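Local coordinates for DUF3863 domain-containing protein (Parabacteroides distasonis, PDB 3LM3) that is of unknown function but probably acts on carbohydrates as a glycoside hydrolase or deacetylase, at residues C26-T31 and I285-M290; W74-N79 and E90-V95; V56-E61 and L298-M303. All coordinates share one frame; numbering follows the deposited sequence.

All three contacts are buried, contact 1 nearer the centre of the chain (about 14 Å, centre to centre) than contacts 2 and 3 (about 21 Å). Contact 1 joins two strands of the inner sheet through backbone hydrogen bonds. Contact 2 seats helix 86-102 on strand 73-76, and contact 3 sets helix 53-64 beside helix 296-313; neither has a hydrogen bond between its segments, and both rest on side-chain packing. Contacts 1 and 2 meet in the sheet, where Ile29 and Gly75 pair through their backbones. Trp286 of contact 1 packs against Ile299, Ala302 and Met303 of contact 3, and Trp74 of contact 2 touches Val56 of contact 3.

Contact 1: C26-T31 and I285-M290; sequences CIMIRT and IWEAQM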
loop_
_atom_site.group_PDB
_atom_site.type_symbol
_atom_site.label_atom_id
_atom_site.label_comp_id
_atom_site.label_asym_id
_atom_site.label_seq_id
_atom_site.Cartn_x
_atom_site.Cartn_y
_atom_site.Cartn_z
ATOM N N CYS A 26 2.744 -5.389 -7.497
ATOM C CA CYS A 26 2.480 -4.659 -8.732
ATOM C C CYS A 26 3.796 -4.169 -9.330
ATOM O O CYS A 26 4.674 -3.675 -8.603
ATOM C CB CYS A 26 1.582 -3.467 -8.474
ATOM S SG CYS A 26 1.447 -2.279 -9.850
ATOM N N ILE A 27 3.937 -4.355 -10.635
ATOM C CA ILE A 27 5.024 -3.744 -11.414
ATOM C C ILE A 27 4.430 -2.590 -12.220
ATOM O O ILE A 27 3.439 -2.800 -12.969
ATOM C CB ILE A 27 5.750 -4.766 -12.340
ATOM C CG1 ILE A 27 6.411 -5.853 -11.502
ATOM C CG2 ILE A 27 6.797 -4.038 -13.217
ATOM C CD1 ILE A 27 7.026 -6.942 -12.304
HETATM N N MSE A 28 4.985 -1.390 -12.059
HETATM C CA MSE A 28 4.485 -0.171 -12.681
HETATM C C MSE A 28 5.237 0.131 -13.975
HETATM O O MSE A 28 6.483 0.060 -14.014
HETATM C CB MSE A 28 4.628 1.020 -11.754
HETATM C CG MSE A 28 4.144 2.329 -12.296
HETATM SE SE MSE A 28 4.482 3.743 -11.018
HETATM C CE MSE A 28 3.320 5.078 -11.809
ATOM N N ILE A 29 4.477 0.447 -15.015
ATOM C CA ILE A 29 4.993 0.857 -16.321
ATOM C C ILE A 29 4.554 2.310 -16.569
ATOM O O ILE A 29 3.392 2.658 -16.421
ATOM C CB ILE A 29 4.442 -0.016 -17.450
ATOM C CG1 ILE A 29 4.643 -1.513 -17.180
ATOM C CG2 ILE A 29 5.061 0.405 -18.802
ATOM C CD1 ILE A 29 6.032 -1.952 -17.007
ATOM N N ARG A 30 5.487 3.178 -16.971
ATOM C CA ARG A 30 5.224 4.623 -17.104
ATOM C C ARG A 30 6.127 5.221 -18.167
ATOM O O ARG A 30 7.015 4.536 -18.654
ATOM C CB ARG A 30 5.420 5.319 -15.744
ATOM C CG ARG A 30 6.836 5.302 -15.223
ATOM C CD ARG A 30 6.904 5.442 -13.723
ATOM N NE ARG A 30 8.245 5.789 -13.302
ATOM C CZ ARG A 30 8.623 5.886 -12.034
ATOM N NH1 ARG A 30 7.781 5.588 -11.052
ATOM N NH2 ARG A 30 9.872 6.301 -11.770
ATOM N N THR A 31 5.902 6.491 -18.532
ATOM C CA THR A 31 6.778 7.240 -19.427
ATOM C C THR A 31 7.547 8.319 -18.682
ATOM O O THR A 31 8.572 8.784 -19.158
ATOM C CB THR A 31 6.063 7.863 -20.649
ATOM O OG1 THR A 31 5.494 9.145 -20.321
ATOM C CG2 THR A 31 5.026 6.915 -21.295
ATOM N N ILE A 285 5.177 -2.733 -4.439
ATOM C CA ILE A 285 5.145 -2.105 -5.771
ATOM C C ILE A 285 6.589 -1.890 -6.194
ATOM O O ILE A 285 7.354 -1.248 -5.470
ATOM C CB ILE A 285 4.365 -0.796 -5.801
ATOM C CG1 ILE A 285 2.895 -1.042 -5.428
ATOM C CG2 ILE A 285 4.483 -0.131 -7.203
ATOM C CD1 ILE A 285 2.071 0.234 -5.161
ATOM N N TRP A 286 6.973 -2.460 -7.318
ATOM C CA TRP A 286 8.295 -2.294 -7.929
ATOM C C TRP A 286 8.121 -1.621 -9.274
ATOM O O TRP A 286 7.431 -2.136 -10.165
ATOM C CB TRP A 286 8.984 -3.633 -8.168
ATOM C CG TRP A 286 9.437 -4.386 -6.950
ATOM C CD1 TRP A 286 8.732 -4.576 -5.779
ATOM C CD2 TRP A 286 10.700 -5.029 -6.744
ATOM N NE1 TRP A 286 9.479 -5.314 -4.902
ATOM C CE2 TRP A 286 10.693 -5.592 -5.458
ATOM C CE3 TRP A 286 11.873 -5.136 -7.501
ATOM C CZ2 TRP A 286 11.772 -6.300 -4.949
ATOM C CZ3 TRP A 286 12.921 -5.856 -6.991
ATOM C CH2 TRP A 286 12.878 -6.413 -5.738
ATOM N N GLU A 287 8.762 -0.489 -9.481
ATOM C CA GLU A 287 8.685 0.170 -10.766
ATOM C C GLU A 287 9.644 -0.487 -11.748
ATOM O O GLU A 287 10.807 -0.734 -11.417
ATOM C CB GLU A 287 9.031 1.633 -10.613
ATOM C CG GLU A 287 8.097 2.436 -9.708
ATOM C CD GLU A 287 8.311 2.251 -8.208
ATOM O OE1 GLU A 287 9.335 1.674 -7.750
ATOM O OE2 GLU A 287 7.476 2.770 -7.448
ATOM N N ALA A 288 9.132 -0.795 -12.936
ATOM C CA ALA A 288 9.941 -1.445 -13.977
ATOM C C ALA A 288 11.218 -0.657 -14.271
ATOM O O ALA A 288 12.260 -1.250 -14.563
ATOM C CB ALA A 288 9.138 -1.620 -15.228
ATOM N N GLN A 289 11.135 0.663 -14.217
ATOM C CA GLN A 289 12.288 1.506 -14.536
ATOM C C GLN A 289 13.467 1.298 -13.592
ATOM O O GLN A 289 14.585 1.768 -13.888
ATOM C CB GLN A 289 11.899 2.981 -14.608
ATOM C CG GLN A 289 11.295 3.626 -13.361
ATOM C CD GLN A 289 12.280 3.878 -12.240
ATOM O OE1 GLN A 289 12.320 3.148 -11.272
ATOM N NE2 GLN A 289 13.100 4.931 -12.373
HETATM N N MSE A 290 13.269 0.596 -12.478
HETATM C CA MSE A 290 14.379 0.359 -11.542
HETATM C C MSE A 290 15.493 -0.434 -12.185
HETATM O O MSE A 290 16.691 -0.268 -11.829
HETATM C CB MSE A 290 13.925 -0.354 -10.263
HETATM C CG MSE A 290 13.192 0.529 -9.308
HETATM SE SE MSE A 290 12.762 -0.237 -7.605
HETATM C CE MSE A 290 12.079 -1.920 -8.289
HETATM O O HOH W 1 8.529 2.016 -14.234
#
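The carbonyl oxygen of Met28, a selenomethionine, takes two donors: Ala288 N at 3.0 Å, in the carbonyl plane, and a water at 2.8 Å from Met28 O. That water in turn accepts from Gln289 N, so it ties Met28, near the end of its strand, to the type I turn that starts at Glu287. The pairing is parallel and belongs to the inner sheet, consistent with the (β/α) barrel expected of the glycoside hydrolase/deacetylase clan: strand 21-29 meets strand 280-287 from far along the chain. Lower down the ladder, Trp286 N reaches Cys26 O at 2.9 Å, nearly straight out from the carbonyl, and Met28 N gives a longer bond to Trp286 O. Ile27 and Trp286 face the outer helices, the indole going to helix 296-313, while Cys26 and Ile285 turn to the opposite face. Ala288 CB packs against both Ile27 CG2 and Ile29 CD1, 3.6 Å from the latter. Arg30 starts with CG wedged between backbone N and carbonyl carbon (chi1 66°) and runs extended to NE, which forms a salt bridge with Glu47. One face of its guanidinium rests over aliphatic carbons, Glu287 CB and Gln289 CG. The carboxylate of Glu287 instead bonds Tyr112, and its OE2 stays 4.6 Å from Arg30 NH1, too far for a salt bridge. Gln289 CG closes to 3.4 Å from Arg30 NH2.

Contact 2: W74-N79 and E90-V95; sequences WGFTMN and EIRDYV
Val95 is the bump on the helix, and the two aromatic side chains of the strand form the hollow that takes it. Its CG2 methyl sits over one face of the Trp74 ring, 3.8 Å from the centroid of the six-membered ring and 21° off the normal, a CH-pi contact; the methyl lies offset toward the rim and comes to 3.6 Å from CD2 of Trp74. The CG1 methyl, anti to the backbone N (chi1 164°), covers the five-membered side instead and approaches Trp74 CG at 3.6 Å. The same two methyls meet the edge of Phe76, which reaches toward Val95 tip to tip, its CZ 3.8 Å from Val95 CG2. This is how the helix of a beta-alpha-beta crossover lies on its sheet: residues 90-95 of helix 86-102 run back at 147° to residues 74-76 of the strand before the chain enters the neighbouring parallel strand 105-108, whose Val106 also touches Val95 and Phe76. On the flanks, the aliphatic part of Arg92 crosses Phe76 obliquely, CG 3.8 Å from its CE2, while the guanidinium bonds the backbone oxygens of Asp83 and Ala80. Ile91 CG2 touches the same CE2 more loosely. Tyr94 crosses Trp74 at about a right angle, its CE2 lying 4.2 Å from Trp74 CZ2, and the indole NE1 bonds Asp104.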
loop_
_atom_site.group_PDB
_atom_site.type_symbol
_atom_site.label_atom_id
_atom_site.label_comp_id
_atom_site.label_asym_id
_atom_site.label_seq_id
_atom_site.Cartn_x
_atom_site.Cartn_y
_atom_site.Cartn_z
ATOM N N TRP A 74 0.173 -5.785 -13.253
ATOM C CA TRP A 74 0.856 -4.796 -14.089
ATOM C C TRP A 74 0.036 -3.534 -14.062
ATOM O O TRP A 74 -1.151 -3.550 -14.397
ATOM C CB TRP A 74 0.935 -5.314 -15.514
ATOM C CG TRP A 74 1.750 -6.561 -15.687
ATOM C CD1 TRP A 74 1.271 -7.848 -15.795
ATOM C CD2 TRP A 74 3.183 -6.660 -15.815
ATOM N NE1 TRP A 74 2.317 -8.717 -15.979
ATOM C CE2 TRP A 74 3.499 -8.010 -15.994
ATOM C CE3 TRP A 74 4.236 -5.716 -15.775
ATOM C CZ2 TRP A 74 4.810 -8.461 -16.158
ATOM C CZ3 TRP A 74 5.536 -6.162 -15.948
ATOM C CH2 TRP A 74 5.824 -7.520 -16.135
ATOM N N GLY A 75 0.640 -2.431 -13.678
ATOM C CA GLY A 75 -0.055 -1.173 -13.620
ATOM C C GLY A 75 0.568 -0.168 -14.567
ATOM O O GLY A 75 1.775 0.092 -14.494
ATOM N N PHE A 76 -0.244 0.415 -15.457
ATOM C CA PHE A 76 0.230 1.356 -16.478
ATOM C C PHE A 76 -0.315 2.754 -16.244
ATOM O O PHE A 76 -1.506 2.929 -15.996
ATOM C CB PHE A 76 -0.299 0.949 -17.855
ATOM C CG PHE A 76 0.338 -0.288 -18.459
ATOM C CD1 PHE A 76 0.035 -1.559 -18.018
ATOM C CD2 PHE A 76 1.219 -0.151 -19.503
ATOM C CE1 PHE A 76 0.631 -2.676 -18.620
ATOM C CE2 PHE A 76 1.825 -1.263 -20.094
ATOM C CZ PHE A 76 1.535 -2.499 -19.643
ATOM N N THR A 77 0.523 3.772 -16.427
ATOM C CA THR A 77 0.012 5.129 -16.525
ATOM C C THR A 77 -0.733 5.331 -17.863
ATOM O O THR A 77 -0.616 4.524 -18.778
ATOM C CB THR A 77 1.125 6.139 -16.487
ATOM O OG1 THR A 77 1.954 5.972 -17.651
ATOM C CG2 THR A 77 1.919 6.013 -15.211
HETATM N N MSE A 78 -1.475 6.427 -17.981
HETATM C CA MSE A 78 -2.204 6.670 -19.218
HETATM C C MSE A 78 -1.254 6.792 -20.374
HETATM O O MSE A 78 -1.489 6.224 -21.443
HETATM C CB MSE A 78 -3.097 7.906 -19.131
HETATM C CG MSE A 78 -3.975 8.046 -20.358
HETATM SE SE MSE A 78 -5.426 6.755 -20.403
HETATM C CE MSE A 78 -6.588 7.670 -19.113
ATOM N N ASN A 79 -0.173 7.527 -20.168
ATOM C CA ASN A 79 0.778 7.714 -21.269
ATOM C C ASN A 79 1.447 6.399 -21.670
ATOM O O ASN A 79 1.685 6.171 -22.859
ATOM C CB ASN A 79 1.797 8.800 -20.906
ATOM C CG ASN A 79 1.175 10.194 -20.873
ATOM O OD1 ASN A 79 0.148 10.430 -21.521
ATOM N ND2 ASN A 79 1.742 11.088 -20.074
ATOM N N GLU A 90 5.688 -3.172 -27.496
ATOM C CA GLU A 90 6.257 -4.473 -27.131
ATOM C C GLU A 90 5.964 -4.839 -25.687
ATOM O O GLU A 90 5.634 -5.985 -25.362
ATOM C CB GLU A 90 7.776 -4.509 -27.357
ATOM C CG GLU A 90 8.206 -4.489 -28.815
ATOM C CD GLU A 90 9.730 -4.444 -28.984
ATOM O OE1 GLU A 90 10.474 -3.947 -28.095
ATOM O OE2 GLU A 90 10.197 -4.892 -30.034
ATOM N N ILE A 91 6.081 -3.868 -24.791
ATOM C CA ILE A 91 5.767 -4.110 -23.392
ATOM C C ILE A 91 4.290 -4.441 -23.220
ATOM O O ILE A 91 3.948 -5.384 -22.480
ATOM C CB ILE A 91 6.181 -2.910 -22.493
ATOM C CG1 ILE A 91 7.699 -2.858 -22.408
ATOM C CG2 ILE A 91 5.562 -3.042 -21.121
ATOM C CD1 ILE A 91 8.231 -1.481 -21.894
ATOM N N ARG A 92 3.392 -3.695 -23.857
ATOM C CA ARG A 92 1.982 -4.019 -23.754
ATOM C C ARG A 92 1.705 -5.450 -24.280
ATOM O O ARG A 92 0.968 -6.210 -23.651
ATOM C CB ARG A 92 1.085 -3.001 -24.475
ATOM C CG ARG A 92 0.996 -1.631 -23.763
ATOM C CD ARG A 92 -0.040 -0.719 -24.362
ATOM N NE ARG A 92 0.213 -0.430 -25.757
ATOM C CZ ARG A 92 0.940 0.595 -26.213
ATOM N NH1 ARG A 92 1.525 1.462 -25.395
ATOM N NH2 ARG A 92 1.093 0.740 -27.504
ATOM N N ASP A 93 2.287 -5.823 -25.413
ATOM C CA ASP A 93 2.063 -7.150 -25.986
ATOM C C ASP A 93 2.540 -8.225 -25.010
ATOM O O ASP A 93 1.856 -9.227 -24.809
ATOM C CB ASP A 93 2.775 -7.325 -27.339
ATOM C CG ASP A 93 2.140 -6.537 -28.478
ATOM O OD1 ASP A 93 1.015 -6.016 -28.359
ATOM O OD2 ASP A 93 2.805 -6.468 -29.530
ATOM N N TYR A 94 3.688 -8.003 -24.381
ATOM C CA TYR A 94 4.226 -8.970 -23.436
ATOM C C TYR A 94 3.337 -9.092 -22.210
ATOM O O TYR A 94 3.063 -10.186 -21.710
ATOM C CB TYR A 94 5.642 -8.555 -23.012
ATOM C CG TYR A 94 6.215 -9.399 -21.891
ATOM C CD1 TYR A 94 6.640 -10.689 -22.128
ATOM C CD2 TYR A 94 6.284 -8.934 -20.604
ATOM C CE1 TYR A 94 7.139 -11.472 -21.112
ATOM C CE2 TYR A 94 6.790 -9.703 -19.596
ATOM C CZ TYR A 94 7.202 -10.973 -19.852
ATOM O OH TYR A 94 7.693 -11.767 -18.826
ATOM N N VAL A 95 2.853 -7.973 -21.713
ATOM C CA VAL A 95 1.973 -7.989 -20.568
ATOM C C VAL A 95 0.650 -8.726 -20.876
ATOM O O VAL A 95 0.118 -9.469 -20.043
ATOM C CB VAL A 95 1.725 -6.552 -20.048
ATOM C CG1 VAL A 95 0.548 -6.529 -19.130
ATOM C CG2 VAL A 95 2.984 -6.042 -19.334
#

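Contact 3: V56-E61 and L298-M303; sequences VRALRE and LICDAM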
loop_
_atom_site.group_PDB
_atom_site.type_symbol
_atom_site.label_atom_id
_atom_site.label_comp_id
_atom_site.label_asym_id
_atom_site.label_seq_id
_atom_site.Cartn_x
_atom_site.Cartn_y
_atom_site.Cartn_z
ATOM N N VAL A 56 11.503 -5.641 -18.640
ATOM C CA VAL A 56 10.275 -6.049 -18.062
ATOM C C VAL A 56 10.212 -7.591 -17.955
ATOM O O VAL A 56 9.820 -8.159 -16.956
ATOM C CB VAL A 56 9.155 -5.431 -18.920
ATOM C CG1 VAL A 56 7.838 -5.904 -18.470
ATOM C CG2 VAL A 56 9.255 -3.868 -18.857
ATOM N N ARG A 57 10.601 -8.252 -19.029
ATOM C CA ARG A 57 10.635 -9.722 -19.078
ATOM C C ARG A 57 11.605 -10.271 -18.017
ATOM O O ARG A 57 11.302 -11.220 -17.312
ATOM C CB ARG A 57 11.039 -10.180 -20.471
ATOM C CG ARG A 57 11.168 -11.695 -20.606
ATOM C CD ARG A 57 11.364 -12.102 -22.092
ATOM N NE ARG A 57 12.403 -11.294 -22.728
ATOM C CZ ARG A 57 12.404 -10.839 -23.993
ATOM N NH1 ARG A 57 11.410 -11.107 -24.852
ATOM N NH2 ARG A 57 13.426 -10.080 -24.408
ATOM N N ALA A 58 12.774 -9.648 -17.885
ATOM C CA ALA A 58 13.730 -10.111 -16.906
ATOM C C ALA A 58 13.171 -9.989 -15.493
ATOM O O ALA A 58 13.367 -10.873 -14.671
ATOM C CB ALA A 58 15.031 -9.310 -17.027
ATOM N N LEU A 59 12.489 -8.887 -15.206
ATOM C CA LEU A 59 11.932 -8.703 -13.887
ATOM C C LEU A 59 10.833 -9.733 -13.605
ATOM O O LEU A 59 10.776 -10.285 -12.496
ATOM C CB LEU A 59 11.441 -7.241 -13.748
ATOM C CG LEU A 59 11.159 -6.767 -12.339
ATOM C CD1 LEU A 59 12.396 -6.858 -11.454
ATOM C CD2 LEU A 59 10.656 -5.294 -12.430
ATOM N N ARG A 60 9.972 -10.014 -14.596
ATOM C CA ARG A 60 8.922 -11.035 -14.439
ATOM C C ARG A 60 9.511 -12.433 -14.239
ATOM O O ARG A 60 9.006 -13.201 -13.457
ATOM C CB ARG A 60 7.944 -11.044 -15.621
ATOM C CG ARG A 60 6.731 -12.014 -15.618
ATOM C CD ARG A 60 5.955 -11.733 -14.432
ATOM N NE ARG A 60 4.709 -12.470 -14.189
ATOM C CZ ARG A 60 4.599 -13.681 -13.660
ATOM N NH1 ARG A 60 5.662 -14.473 -13.529
ATOM N NH2 ARG A 60 3.430 -14.076 -13.233
ATOM N N GLU A 61 10.559 -12.745 -14.979
ATOM C CA GLU A 61 11.232 -14.021 -14.838
ATOM C C GLU A 61 11.868 -14.177 -13.456
ATOM O O GLU A 61 11.812 -15.238 -12.843
ATOM C CB GLU A 61 12.220 -14.202 -16.017
ATOM C CG GLU A 61 11.414 -14.364 -17.350
ATOM C CD GLU A 61 12.195 -14.545 -18.644
ATOM O OE1 GLU A 61 13.387 -14.185 -18.676
ATOM O OE2 GLU A 61 11.547 -15.017 -19.637
ATOM N N LEU A 298 21.368 -6.319 -10.388
ATOM C CA LEU A 298 21.053 -5.953 -9.010
ATOM C C LEU A 298 19.555 -6.084 -8.724
ATOM O O LEU A 298 19.174 -6.699 -7.729
ATOM C CB LEU A 298 21.558 -4.552 -8.697
ATOM C CG LEU A 298 21.301 -4.084 -7.262
ATOM C CD1 LEU A 298 22.149 -4.852 -6.240
ATOM C CD2 LEU A 298 21.549 -2.587 -7.106
ATOM N N ILE A 299 18.706 -5.497 -9.568
ATOM C CA ILE A 299 17.277 -5.459 -9.296
ATOM C C ILE A 299 16.654 -6.840 -9.495
ATOM O O ILE A 299 15.834 -7.258 -8.689
ATOM C CB ILE A 299 16.593 -4.329 -10.113
ATOM C CG1 ILE A 299 17.161 -2.974 -9.670
ATOM C CG2 ILE A 299 15.065 -4.340 -9.977
ATOM C CD1 ILE A 299 16.906 -2.652 -8.211
ATOM N N CYS A 300 17.067 -7.551 -10.530
ATOM C CA CYS A 300 16.587 -8.924 -10.689
ATOM C C CYS A 300 17.071 -9.851 -9.577
ATOM O O CYS A 300 16.294 -10.708 -9.112
ATOM C CB CYS A 300 16.906 -9.450 -12.076
ATOM S SG CYS A 300 15.967 -8.657 -13.404
ATOM N N ASP A 301 18.321 -9.703 -9.126
ATOM C CA ASP A 301 18.781 -10.481 -7.974
ATOM C C ASP A 301 17.962 -10.154 -6.721
ATOM O O ASP A 301 17.628 -11.039 -5.952
ATOM C CB ASP A 301 20.271 -10.234 -7.671
ATOM C CG ASP A 301 21.205 -10.933 -8.643
ATOM O OD1 ASP A 301 20.763 -11.781 -9.457
ATOM O OD2 ASP A 301 22.407 -10.589 -8.590
ATOM N N ALA A 302 17.642 -8.886 -6.515
ATOM C CA ALA A 302 16.827 -8.502 -5.379
ATOM C C ALA A 302 15.440 -9.143 -5.446
ATOM O O ALA A 302 14.911 -9.646 -4.436
ATOM C CB ALA A 302 16.709 -6.958 -5.306
HETATM N N MSE A 303 14.836 -9.132 -6.636
HETATM C CA MSE A 303 13.508 -9.733 -6.804
HETATM C C MSE A 303 13.562 -11.222 -6.516
HETATM O O MSE A 303 12.714 -11.747 -5.806
HETATM C CB MSE A 303 13.044 -9.509 -8.240
HETATM C CG MSE A 303 11.731 -10.185 -8.603
HETATM SE SE MSE A 303 10.168 -9.456 -7.685
HETATM C CE MSE A 303 9.906 -7.867 -8.775
#
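Leu59 and Met303, a selenomethionine, meet in the groove between two neighbouring helices of the outer layer, consistent with the helical ring of a (β/α) barrel. Where they meet, at residues 56-61 and 298-303, the helices run in the same general direction, their local axes 24° apart and 9.1 Å from each other, and the backbones come nearest at Leu59 and Cys300. No hydrogen bond crosses the contact. The hydrocarbon contacts centre on Leu59. Its CG lies anti to the backbone N (chi1 -165°), and from there CD1 reaches across to Ile299 CG2 at 4.0 Å and to Met303 CE at 3.8 Å. Met303 comes in at about a right angle to Leu59: its chain bends at chi2 and again at chi3 (79°), the last bend setting the CE methyl against both CD1 and CG of the leucine. Ile299 and Met303 also touch the Trp286 side chain of strand 280-287, which links this helix to the sheet. The sulfur contacts lie on the other flank. Cys300 packs against the backbone of helix 53-64 as well as against side chains, its SG near the Ala58 carbonyl carbon and 3.9 Å from Leu59 N. SG of Cys300 also lies 3.8 Å from Ala58 CB. The shortest approach of all is Cys300 SG to Ala58 O, at 3.6 Å.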